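PDB 3Q9T: choline dehydrogenase and related flavoproteins from Aspergillus oryzae, which oxidises formate as a formate oxidase of the glucose-methanol-choline (GMC) oxidoreductase family, carrying 8-formyl-FAD at its catalytic site. Local coordinates for residues Leu58-Tyr63 and Glu81-Arg86; Trp65-Thr70 and Phe441-Ile446. All coordinates share one frame; numbering follows the deposited sequence.

Contact 1 of 2, residues Leu58-Tyr63 and Glu81-Arg86; sequences LRNSKY and EKPNTR. With FAY ([(2R,3S,4R,5R)-5-(6-amino-9H-purin-9-yl)-3,4-dihydroxytetrahydrofuran-2-yl]methyl (2R,3S,4S)-5-(8-formyl-7-methyl-2,4-dioxo-3,4-dihydrobenzo[g]pteridin-10(2H)-yl)-2,3,4-trihydroxypentyl dihydrogen diphosphate), chain D.
The flavin pocket beside the formyl-bearing ring of 8-formyl-FAD is where this contact lies, with Thr85 and Arg86 belonging to the pocket and the loop 58-63 packed behind Thr85. Methyl CG2 of Thr85, anti to its backbone N, points at the cofactor's ring methyl, 3.8 Å from FAY C7M, and the formyl carbon C8M lies over one face of the Arg86 guanidinium. Arg86 is bent at chi2 and chi3, so that its NE turns back to its neighbour's carbonyl, with Thr85 O accepting in its carbonyl plane at 2.9 Å from NE.

The other branch of Thr85, hydroxyl OG1, faces the loop, 3.3 Å from Arg59 CG, whose chain crosses it at about a right angle. A water bridges the segments: it accepts from Arg59 NH1 at the guanidinium edge, and spends its own protons on Thr85 OG1 and on Pro83 O, each 2.7 Å from the water oxygen. One carboxylate, that of Asp64, joins the loop 58-63 to 85-86, with OD2 bonded to Asn60 N and Thr85 OG1 and OD1 to Arg86 N.

Residues 58-61 form a type II beta turn. Asn60 takes its third position at phi 66°, a left-handed conformation that asparagine tolerates well. Leu58 O is gripped twice, by Ser61 N and by Ser61 OG (2.7 Å), while OG accepts from Tyr63 N in an ST turn. Pro83, entered through a cis peptide, presents its ring to this turn: the flat amide of Asn60 crosses it, with OD1 and ND2 each 3.4 Å from Pro83 CG.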
loop_
_atom_site.group_PDB
_atom_site.type_symbol
_atom_site.label_atom_id
_atom_site.label_comp_id
_atom_site.label_asym_id
_atom_site.label_seq_id
_atom_site.Cartn_x
_atom_site.Cartn_y
_atom_site.Cartn_z
ATOM N N LEU A 58 -14.530 16.046 -5.160
ATOM C CA LEU A 58 -15.306 14.923 -5.710
ATOM C C LEU A 58 -14.646 13.552 -5.492
ATOM O O LEU A 58 -15.289 12.514 -5.684
ATOM C CB LEU A 58 -15.592 15.111 -7.204
ATOM C CG LEU A 58 -16.511 16.268 -7.592
ATOM C CD1 LEU A 58 -16.423 16.521 -9.094
ATOM C CD2 LEU A 58 -17.950 16.026 -7.155
ATOM N N ARG A 59 -13.371 13.545 -5.108
ATOM C CA ARG A 59 -12.709 12.303 -4.723
ATOM C C ARG A 59 -13.405 11.721 -3.495
ATOM O O ARG A 59 -13.732 12.441 -2.558
ATOM C CB ARG A 59 -11.222 12.528 -4.422
ATOM C CG ARG A 59 -10.355 12.856 -5.639
ATOM C CD ARG A 59 -8.860 12.509 -5.388
ATOM N NE ARG A 59 -8.501 12.855 -4.026
ATOM C CZ ARG A 59 -7.809 12.090 -3.193
ATOM N NH1 ARG A 59 -7.343 10.904 -3.570
ATOM N NH2 ARG A 59 -7.579 12.530 -1.966
ATOM N N ASN A 60 -13.635 10.417 -3.512
ATOM C CA ASN A 60 -14.378 9.740 -2.453
ATOM C C ASN A 60 -15.850 10.098 -2.309
ATOM O O ASN A 60 -16.526 9.578 -1.418
ATOM C CB ASN A 60 -13.670 9.885 -1.110
ATOM C CG ASN A 60 -12.430 9.030 -1.036
ATOM O OD1 ASN A 60 -12.490 7.826 -1.290
ATOM N ND2 ASN A 60 -11.286 9.651 -0.729
ATOM N N SER A 61 -16.359 10.964 -3.175
ATOM C CA SER A 61 -17.774 11.339 -3.079
ATOM C C SER A 61 -18.626 10.254 -3.718
ATOM O O SER A 61 -18.105 9.247 -4.204
ATOM C CB SER A 61 -18.041 12.684 -3.765
ATOM O OG SER A 61 -17.935 12.565 -5.177
ATOM N N LYS A 62 -19.936 10.459 -3.742
ATOM C CA LYS A 62 -20.809 9.467 -4.358
ATOM C C LYS A 62 -20.576 9.366 -5.871
ATOM O O LYS A 62 -20.985 8.391 -6.489
ATOM C CB LYS A 62 -22.284 9.763 -4.071
ATOM C CG LYS A 62 -22.840 10.973 -4.801
ATOM C CD LYS A 62 -24.365 11.035 -4.664
ATOM C CE LYS A 62 -25.045 9.908 -5.446
ATOM N NZ LYS A 62 -26.479 10.210 -5.772
ATOM N N TYR A 63 -19.912 10.367 -6.454
ATOM C CA TYR A 63 -19.674 10.388 -7.899
ATOM C C TYR A 63 -18.332 9.754 -8.286
ATOM O O TYR A 63 -17.870 9.894 -9.415
ATOM C CB TYR A 63 -19.826 11.822 -8.442
ATOM C CG TYR A 63 -21.099 12.448 -7.918
ATOM C CD1 TYR A 63 -22.334 11.958 -8.320
ATOM C CD2 TYR A 63 -21.069 13.471 -6.969
ATOM C CE1 TYR A 63 -23.497 12.478 -7.823
ATOM C CE2 TYR A 63 -22.228 14.012 -6.476
ATOM C CZ TYR A 63 -23.446 13.505 -6.914
ATOM O OH TYR A 63 -24.623 14.008 -6.443
ATOM N N GLU A 81 -3.478 1.668 -3.540
ATOM C CA GLU A 81 -4.157 2.866 -3.053
ATOM C C GLU A 81 -5.657 2.849 -3.296
ATOM O O GLU A 81 -6.164 2.141 -4.188
ATOM C CB GLU A 81 -3.562 4.128 -3.685
ATOM C CG GLU A 81 -2.092 4.390 -3.348
ATOM C CD GLU A 81 -1.894 5.015 -1.968
ATOM O OE1 GLU A 81 -2.894 5.364 -1.315
ATOM O OE2 GLU A 81 -0.726 5.168 -1.541
ATOM N N LYS A 82 -6.355 3.645 -2.494
ATOM C CA LYS A 82 -7.756 3.935 -2.715
ATOM C C LYS A 82 -8.002 5.313 -2.143
ATOM O O LYS A 82 -7.594 5.590 -1.031
ATOM C CB LYS A 82 -8.641 2.889 -2.036
ATOM C CG LYS A 82 -10.113 3.245 -1.964
ATOM C CD LYS A 82 -10.828 2.242 -1.090
ATOM C CE LYS A 82 -12.288 2.548 -0.954
ATOM N NZ LYS A 82 -12.947 2.414 -2.250
ATOM N N PRO A 83 -8.688 6.181 -2.895
ATOM C CA PRO A 83 -9.362 5.881 -4.158
ATOM C C PRO A 83 -8.530 6.189 -5.392
ATOM O O PRO A 83 -7.855 7.197 -5.442
ATOM C CB PRO A 83 -10.542 6.861 -4.132
ATOM C CG PRO A 83 -9.948 8.090 -3.478
ATOM C CD PRO A 83 -9.042 7.524 -2.391
ATOM N N ASN A 84 -8.594 5.322 -6.391
ATOM C CA ASN A 84 -8.132 5.687 -7.710
ATOM C C ASN A 84 -9.354 6.225 -8.435
ATOM O O ASN A 84 -10.129 5.464 -8.994
ATOM C CB ASN A 84 -7.574 4.481 -8.445
ATOM C CG ASN A 84 -6.951 4.852 -9.767
ATOM O OD1 ASN A 84 -6.646 3.983 -10.599
ATOM N ND2 ASN A 84 -6.723 6.141 -9.961
ATOM N N THR A 85 -9.521 7.539 -8.391
ATOM C CA THR A 85 -10.760 8.211 -8.759
ATOM C C THR A 85 -11.143 8.061 -10.240
ATOM O O THR A 85 -10.303 8.196 -11.128
ATOM C CB THR A 85 -10.649 9.708 -8.371
ATOM O OG1 THR A 85 -10.642 9.836 -6.935
ATOM C CG2 THR A 85 -11.763 10.544 -8.983
ATOM N N ARG A 86 -12.422 7.773 -10.477
ATOM C CA ARG A 86 -13.026 7.692 -11.812
ATOM C C ARG A 86 -14.449 8.188 -11.663
ATOM O O ARG A 86 -15.064 7.960 -10.625
ATOM C CB ARG A 86 -13.096 6.239 -12.291
ATOM C CG ARG A 86 -11.776 5.635 -12.769
ATOM C CD ARG A 86 -11.333 6.268 -14.062
ATOM N NE ARG A 86 -10.167 7.123 -13.861
ATOM C CZ ARG A 86 -9.552 7.792 -14.828
ATOM N NH1 ARG A 86 -10.003 7.725 -16.073
ATOM N NH2 ARG A 86 -8.479 8.530 -14.552
HETATM P P FAY D . -13.568 7.716 -20.797
HETATM N N1 FAY D . -7.670 14.551 -18.413
HETATM C C2 FAY D . -7.436 15.838 -18.894
HETATM O O2 FAY D . -7.352 16.037 -20.100
HETATM N N3 FAY D . -7.765 16.925 -18.113
HETATM C C4 FAY D . -7.755 16.782 -16.748
HETATM O O4 FAY D . -7.308 17.729 -16.075
HETATM N N5 FAY D . -7.992 15.315 -14.880
HETATM C C6 FAY D . -8.750 14.052 -13.050
HETATM C C7 FAY D . -9.346 12.923 -12.515
HETATM C C8 FAY D . -9.694 11.864 -13.360
HETATM O O8 FAY D . -10.990 9.919 -13.526
HETATM C C9 FAY D . -9.549 12.010 -14.746
HETATM P PA FAY D . -15.149 7.632 -18.452
HETATM C "C1'" FAY D . -8.997 12.105 -17.632
HETATM C C10 FAY D . -7.918 14.351 -17.075
HETATM N N10 FAY D . -8.535 13.174 -16.639
HETATM N N1A FAY D . -22.153 -0.265 -15.591
HETATM O O1A FAY D . -14.802 7.247 -17.052
HETATM C C1B FAY D . -19.640 4.201 -16.736
HETATM O O1P FAY D . -14.730 7.993 -21.719
HETATM C "C2'" FAY D . -10.382 12.437 -18.234
HETATM O "O2'" FAY D . -11.198 12.848 -17.196
HETATM C C2A FAY D . -22.704 0.923 -16.037
HETATM O O2A FAY D . -15.240 9.111 -18.673
HETATM C C2B FAY D . -18.959 5.148 -15.764
HETATM O O2B FAY D . -19.795 5.547 -14.693
HETATM O O2P FAY D . -12.575 6.766 -21.440
HETATM C "C3'" FAY D . -11.170 11.427 -19.132
HETATM O "O3'" FAY D . -12.578 11.380 -18.914
HETATM N N3A FAY D . -21.896 2.019 -16.292
HETATM C C3B FAY D . -18.630 6.316 -16.667
HETATM O O3B FAY D . -19.771 7.129 -16.782
HETATM O O3P FAY D . -14.095 6.989 -19.459
HETATM C "C4'" FAY D . -10.669 10.005 -19.109
HETATM O "O4'" FAY D . -9.263 10.088 -19.330
HETATM C C4A FAY D . -20.554 1.922 -16.109
HETATM C C4B FAY D . -18.408 5.676 -18.015
HETATM O O4B FAY D . -18.927 4.359 -17.937
HETATM C C4X FAY D . -7.826 15.474 -16.232
HETATM C "C5'" FAY D . -11.381 9.151 -20.186
HETATM O "O5'" FAY D . -12.812 9.068 -20.259
HETATM C C5A FAY D . -19.981 0.731 -15.670
HETATM C C5B FAY D . -16.939 5.666 -18.388
HETATM O O5B FAY D . -16.590 6.964 -18.803
HETATM C C5X FAY D . -8.410 14.094 -14.399
HETATM C C6A FAY D . -20.786 -0.374 -15.402
HETATM N N6A FAY D . -20.248 -1.487 -14.885
HETATM N N7A FAY D . -18.648 0.919 -15.584
HETATM C C7M FAY D . -9.423 12.803 -11.012
HETATM C C8A FAY D . -18.355 2.180 -15.963
HETATM C C8M FAY D . -10.660 10.866 -12.847
HETATM C C9A FAY D . -8.863 13.099 -15.281
HETATM N N9A FAY D . -19.521 2.810 -16.283
HETATM O O HOH W 1 -8.017 9.740 -6.361
#

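Contact 2 of 2, residues Trp65-Thr70 and Phe441-Ile446; sequences WAYKTT and FQQPNI. With FAY ([(2R,3S,4R,5R)-5-(6-amino-9H-purin-9-yl)-3,4-dihydroxytetrahydrofuran-2-yl]methyl (2R,3S,4S)-5-(8-formyl-7-methyl-2,4-dioxo-3,4-dihydrobenzo[g]pteridin-10(2H)-yl)-2,3,4-trihydroxypentyl dihydrogen diphosphate), chain D.
Gln443 NE2 is held by two bonds, one for each of its protons. The straighter runs to Lys68 O at 2.7 Å (165°), in the plane of the amide and on a lone pair of the carbonyl; the other turns back to Pro444 O, 3.1 Å from NE2. At the opposite end of the same amide, OE1 takes the proton of Lys68 N at 2.9 Å on a lone pair. The primary amide thus meets both backbone groups of Lys68 as a neighbouring peptide would, which suits glutamine, long enough to bring a donor and an acceptor together. Its CG sits in the crowded position between backbone N and carbonyl carbon (chi1 72°). CB lies 3.6 Å from Tyr67 CD1, and beyond CG the chain is extended, sliding past Tyr67 in the opposite direction.

Further on, residues 67-70 and 443-446 run in nearly the same direction, their end-to-end directions 27° apart. Thr70 N bonds Ile446 O at 2.8 Å, and the backbone of Thr70 is also hydrogen-bonded to that of Leu448, which fits a short parallel pairing. A water joins Lys68 O to Ile446 N. The beta-branched side chains of Thr69 and Ile446 cross obliquely and pack closely, CB to CB at 3.5 Å.

Tyr67 OH stands over one face of the Trp65 indole and is bonded to Glu270, while the edge of that indole gives a weak bond from NE1 to FAY O2B, 3.2 Å away. One glutamine amide thus satisfies both the N-H and C=O of Lys68, whose extended chain takes its ammonium to a carboxylate, Glu78 of the second subunit.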
loop_
_atom_site.group_PDB
_atom_site.type_symbol
_atom_site.label_atom_id
_atom_site.label_comp_id
_atom_site.label_asym_id
_atom_site.label_seq_id
_atom_site.Cartn_x
_atom_site.Cartn_y
_atom_site.Cartn_z
ATOM N N TRP A 65 -16.143 6.148 -8.403
ATOM C CA TRP A 65 -15.970 4.703 -8.296
ATOM C C TRP A 65 -15.033 4.352 -7.143
ATOM O O TRP A 65 -15.224 3.354 -6.469
ATOM C CB TRP A 65 -15.445 4.102 -9.605
ATOM C CG TRP A 65 -16.459 4.106 -10.723
ATOM C CD1 TRP A 65 -16.607 5.058 -11.707
ATOM C CD2 TRP A 65 -17.468 3.120 -10.966
ATOM N NE1 TRP A 65 -17.641 4.715 -12.545
ATOM C CE2 TRP A 65 -18.194 3.537 -12.111
ATOM C CE3 TRP A 65 -17.830 1.923 -10.331
ATOM C CZ2 TRP A 65 -19.253 2.795 -12.633
ATOM C CZ3 TRP A 65 -18.882 1.185 -10.852
ATOM C CH2 TRP A 65 -19.580 1.623 -11.992
ATOM N N ALA A 66 -14.018 5.185 -6.944
ATOM C CA ALA A 66 -13.097 5.056 -5.823
ATOM C C ALA A 66 -12.457 3.672 -5.777
ATOM O O ALA A 66 -12.427 3.022 -4.737
ATOM C CB ALA A 66 -13.796 5.399 -4.489
ATOM N N TYR A 67 -11.941 3.232 -6.916
ATOM C CA TYR A 67 -11.250 1.952 -7.003
ATOM C C TYR A 67 -9.986 1.858 -6.147
ATOM O O TYR A 67 -9.203 2.816 -6.034
ATOM C CB TYR A 67 -10.837 1.676 -8.449
ATOM C CG TYR A 67 -11.972 1.617 -9.437
ATOM C CD1 TYR A 67 -12.959 0.647 -9.334
ATOM C CD2 TYR A 67 -12.039 2.513 -10.506
ATOM C CE1 TYR A 67 -14.000 0.581 -10.253
ATOM C CE2 TYR A 67 -13.071 2.457 -11.420
ATOM C CZ TYR A 67 -14.046 1.487 -11.288
ATOM O OH TYR A 67 -15.066 1.419 -12.190
ATOM N N LYS A 68 -9.771 0.675 -5.587
ATOM C CA LYS A 68 -8.444 0.273 -5.151
ATOM C C LYS A 68 -7.616 -0.018 -6.395
ATOM O O LYS A 68 -8.110 -0.669 -7.323
ATOM C CB LYS A 68 -8.526 -1.011 -4.326
ATOM C CG LYS A 68 -9.268 -0.875 -2.995
ATOM C CD LYS A 68 -9.343 -2.222 -2.306
ATOM C CE LYS A 68 -9.730 -2.082 -0.836
ATOM N NZ LYS A 68 -9.893 -3.436 -0.226
ATOM N N THR A 69 -6.375 0.471 -6.432
ATOM C CA THR A 69 -5.434 0.034 -7.454
ATOM C C THR A 69 -3.977 0.048 -7.011
ATOM O O THR A 69 -3.552 0.911 -6.248
ATOM C CB THR A 69 -5.593 0.779 -8.844
ATOM O OG1 THR A 69 -4.553 1.739 -9.022
ATOM C CG2 THR A 69 -6.921 1.421 -8.991
ATOM N N THR A 70 -3.226 -0.936 -7.492
ATOM C CA THR A 70 -1.795 -1.023 -7.230
ATOM C C THR A 70 -1.054 -0.012 -8.098
ATOM O O THR A 70 -1.120 -0.059 -9.336
ATOM C CB THR A 70 -1.252 -2.445 -7.530
ATOM O OG1 THR A 70 -1.882 -3.395 -6.670
ATOM C CG2 THR A 70 0.280 -2.515 -7.346
ATOM N N PHE A 441 -20.438 -6.677 -10.027
ATOM C CA PHE A 441 -20.405 -5.584 -9.056
ATOM C C PHE A 441 -19.075 -5.475 -8.308
ATOM O O PHE A 441 -18.917 -4.614 -7.448
ATOM C CB PHE A 441 -21.556 -5.698 -8.057
ATOM C CG PHE A 441 -22.898 -5.495 -8.672
ATOM C CD1 PHE A 441 -23.395 -4.222 -8.860
ATOM C CD2 PHE A 441 -23.659 -6.585 -9.095
ATOM C CE1 PHE A 441 -24.637 -4.039 -9.427
ATOM C CE2 PHE A 441 -24.893 -6.405 -9.667
ATOM C CZ PHE A 441 -25.387 -5.129 -9.832
ATOM N N GLN A 442 -18.122 -6.348 -8.622
ATOM C CA GLN A 442 -16.793 -6.186 -8.044
ATOM C C GLN A 442 -15.870 -5.443 -8.996
ATOM O O GLN A 442 -15.890 -5.659 -10.215
ATOM C CB GLN A 442 -16.169 -7.532 -7.670
ATOM C CG GLN A 442 -16.454 -7.953 -6.249
ATOM C CD GLN A 442 -15.845 -9.296 -5.905
ATOM O OE1 GLN A 442 -15.081 -9.874 -6.690
ATOM N NE2 GLN A 442 -16.182 -9.803 -4.723
ATOM N N GLN A 443 -15.053 -4.565 -8.437
ATOM C CA GLN A 443 -14.081 -3.856 -9.255
ATOM C C GLN A 443 -13.102 -4.847 -9.891
ATOM O O GLN A 443 -12.776 -5.881 -9.305
ATOM C CB GLN A 443 -13.347 -2.803 -8.431
ATOM C CG GLN A 443 -12.363 -3.354 -7.416
ATOM C CD GLN A 443 -11.371 -2.297 -7.017
ATOM O OE1 GLN A 443 -11.664 -1.454 -6.171
ATOM N NE2 GLN A 443 -10.204 -2.297 -7.655
ATOM N N PRO A 444 -12.661 -4.554 -11.120
ATOM C CA PRO A 444 -11.602 -5.413 -11.644
ATOM C C PRO A 444 -10.344 -5.123 -10.827
ATOM O O PRO A 444 -10.273 -4.097 -10.130
ATOM C CB PRO A 444 -11.435 -4.911 -13.080
ATOM C CG PRO A 444 -11.773 -3.450 -12.985
ATOM C CD PRO A 444 -12.902 -3.377 -11.976
ATOM N N ASN A 445 -9.367 -6.021 -10.891
ATOM C CA ASN A 445 -8.084 -5.762 -10.257
ATOM C C ASN A 445 -7.220 -4.906 -11.176
ATOM O O ASN A 445 -7.215 -5.092 -12.395
ATOM C CB ASN A 445 -7.390 -7.064 -9.864
ATOM C CG ASN A 445 -7.985 -7.678 -8.610
ATOM O OD1 ASN A 445 -8.524 -6.973 -7.754
ATOM N ND2 ASN A 445 -7.903 -8.993 -8.502
ATOM N N ILE A 446 -6.517 -3.947 -10.585
ATOM C CA ILE A 446 -5.835 -2.920 -11.356
ATOM C C ILE A 446 -4.407 -2.736 -10.863
ATOM O O ILE A 446 -4.177 -2.350 -9.717
ATOM C CB ILE A 446 -6.591 -1.547 -11.277
ATOM C CG1 ILE A 446 -8.089 -1.725 -11.589
ATOM C CG2 ILE A 446 -5.937 -0.512 -12.196
ATOM C CD1 ILE A 446 -8.917 -0.438 -11.523
HETATM P P FAY D . -13.568 7.716 -20.797
HETATM N N1 FAY D . -7.670 14.551 -18.413
HETATM C C2 FAY D . -7.436 15.838 -18.894
HETATM O O2 FAY D . -7.352 16.037 -20.100
HETATM N N3 FAY D . -7.765 16.925 -18.113
HETATM C C4 FAY D . -7.755 16.782 -16.748
HETATM O O4 FAY D . -7.308 17.729 -16.075
HETATM N N5 FAY D . -7.992 15.315 -14.880
HETATM C C6 FAY D . -8.750 14.052 -13.050
HETATM C C7 FAY D . -9.346 12.923 -12.515
HETATM C C8 FAY D . -9.694 11.864 -13.360
HETATM O O8 FAY D . -10.990 9.919 -13.526
HETATM C C9 FAY D . -9.549 12.010 -14.746
HETATM P PA FAY D . -15.149 7.632 -18.452
HETATM C "C1'" FAY D . -8.997 12.105 -17.632
HETATM C C10 FAY D . -7.918 14.351 -17.075
HETATM N N10 FAY D . -8.535 13.174 -16.639
HETATM N N1A FAY D . -22.153 -0.265 -15.591
HETATM O O1A FAY D . -14.802 7.247 -17.052
HETATM C C1B FAY D . -19.640 4.201 -16.736
HETATM O O1P FAY D . -14.730 7.993 -21.719
HETATM C "C2'" FAY D . -10.382 12.437 -18.234
HETATM O "O2'" FAY D . -11.198 12.848 -17.196
HETATM C C2A FAY D . -22.704 0.923 -16.037
HETATM O O2A FAY D . -15.240 9.111 -18.673
HETATM C C2B FAY D . -18.959 5.148 -15.764
HETATM O O2B FAY D . -19.795 5.547 -14.693
HETATM O O2P FAY D . -12.575 6.766 -21.440
HETATM C "C3'" FAY D . -11.170 11.427 -19.132
HETATM O "O3'" FAY D . -12.578 11.380 -18.914
HETATM N N3A FAY D . -21.896 2.019 -16.292
HETATM C C3B FAY D . -18.630 6.316 -16.667
HETATM O O3B FAY D . -19.771 7.129 -16.782
HETATM O O3P FAY D . -14.095 6.989 -19.459
HETATM C "C4'" FAY D . -10.669 10.005 -19.109
HETATM O "O4'" FAY D . -9.263 10.088 -19.330
HETATM C C4A FAY D . -20.554 1.922 -16.109
HETATM C C4B FAY D . -18.408 5.676 -18.015
HETATM O O4B FAY D . -18.927 4.359 -17.937
HETATM C C4X FAY D . -7.826 15.474 -16.232
HETATM C "C5'" FAY D . -11.381 9.151 -20.186
HETATM O "O5'" FAY D . -12.812 9.068 -20.259
HETATM C C5A FAY D . -19.981 0.731 -15.670
HETATM C C5B FAY D . -16.939 5.666 -18.388
HETATM O O5B FAY D . -16.590 6.964 -18.803
HETATM C C5X FAY D . -8.410 14.094 -14.399
HETATM C C6A FAY D . -20.786 -0.374 -15.402
HETATM N N6A FAY D . -20.248 -1.487 -14.885
HETATM N N7A FAY D . -18.648 0.919 -15.584
HETATM C C7M FAY D . -9.423 12.803 -11.012
HETATM C C8A FAY D . -18.355 2.180 -15.963
HETATM C C8M FAY D . -10.660 10.866 -12.847
HETATM C C9A FAY D . -8.863 13.099 -15.281
HETATM N N9A FAY D . -19.521 2.810 -16.283
HETATM O O HOH W 2 -6.844 -3.239 -7.782
HETATM O O HOH W 3 -4.331 -4.351 -7.113
#

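Overall arrangement
From the N terminus the chain passes helix 47-50 and reaches the loop 58-63, runs out along strand 67-74, back along 77-81, and returns at 81-86, where contact 1 closes a loop of 17 residues built around that hairpin. Segment 65-70 lies inside this loop, yet its partner 441-446 comes some 370 residues later, so the two contacts cross. Contact 2 thereby ties the hairpin to the edge strand 445-447 of a three-stranded antiparallel sheet. The contacts, with centres about 11 Å apart, also meet directly: Asn84 N probably bonds Tyr67 O. Both touch the cofactor, contact 1 at the flavin ring and contact 2 at the adenosine ribose.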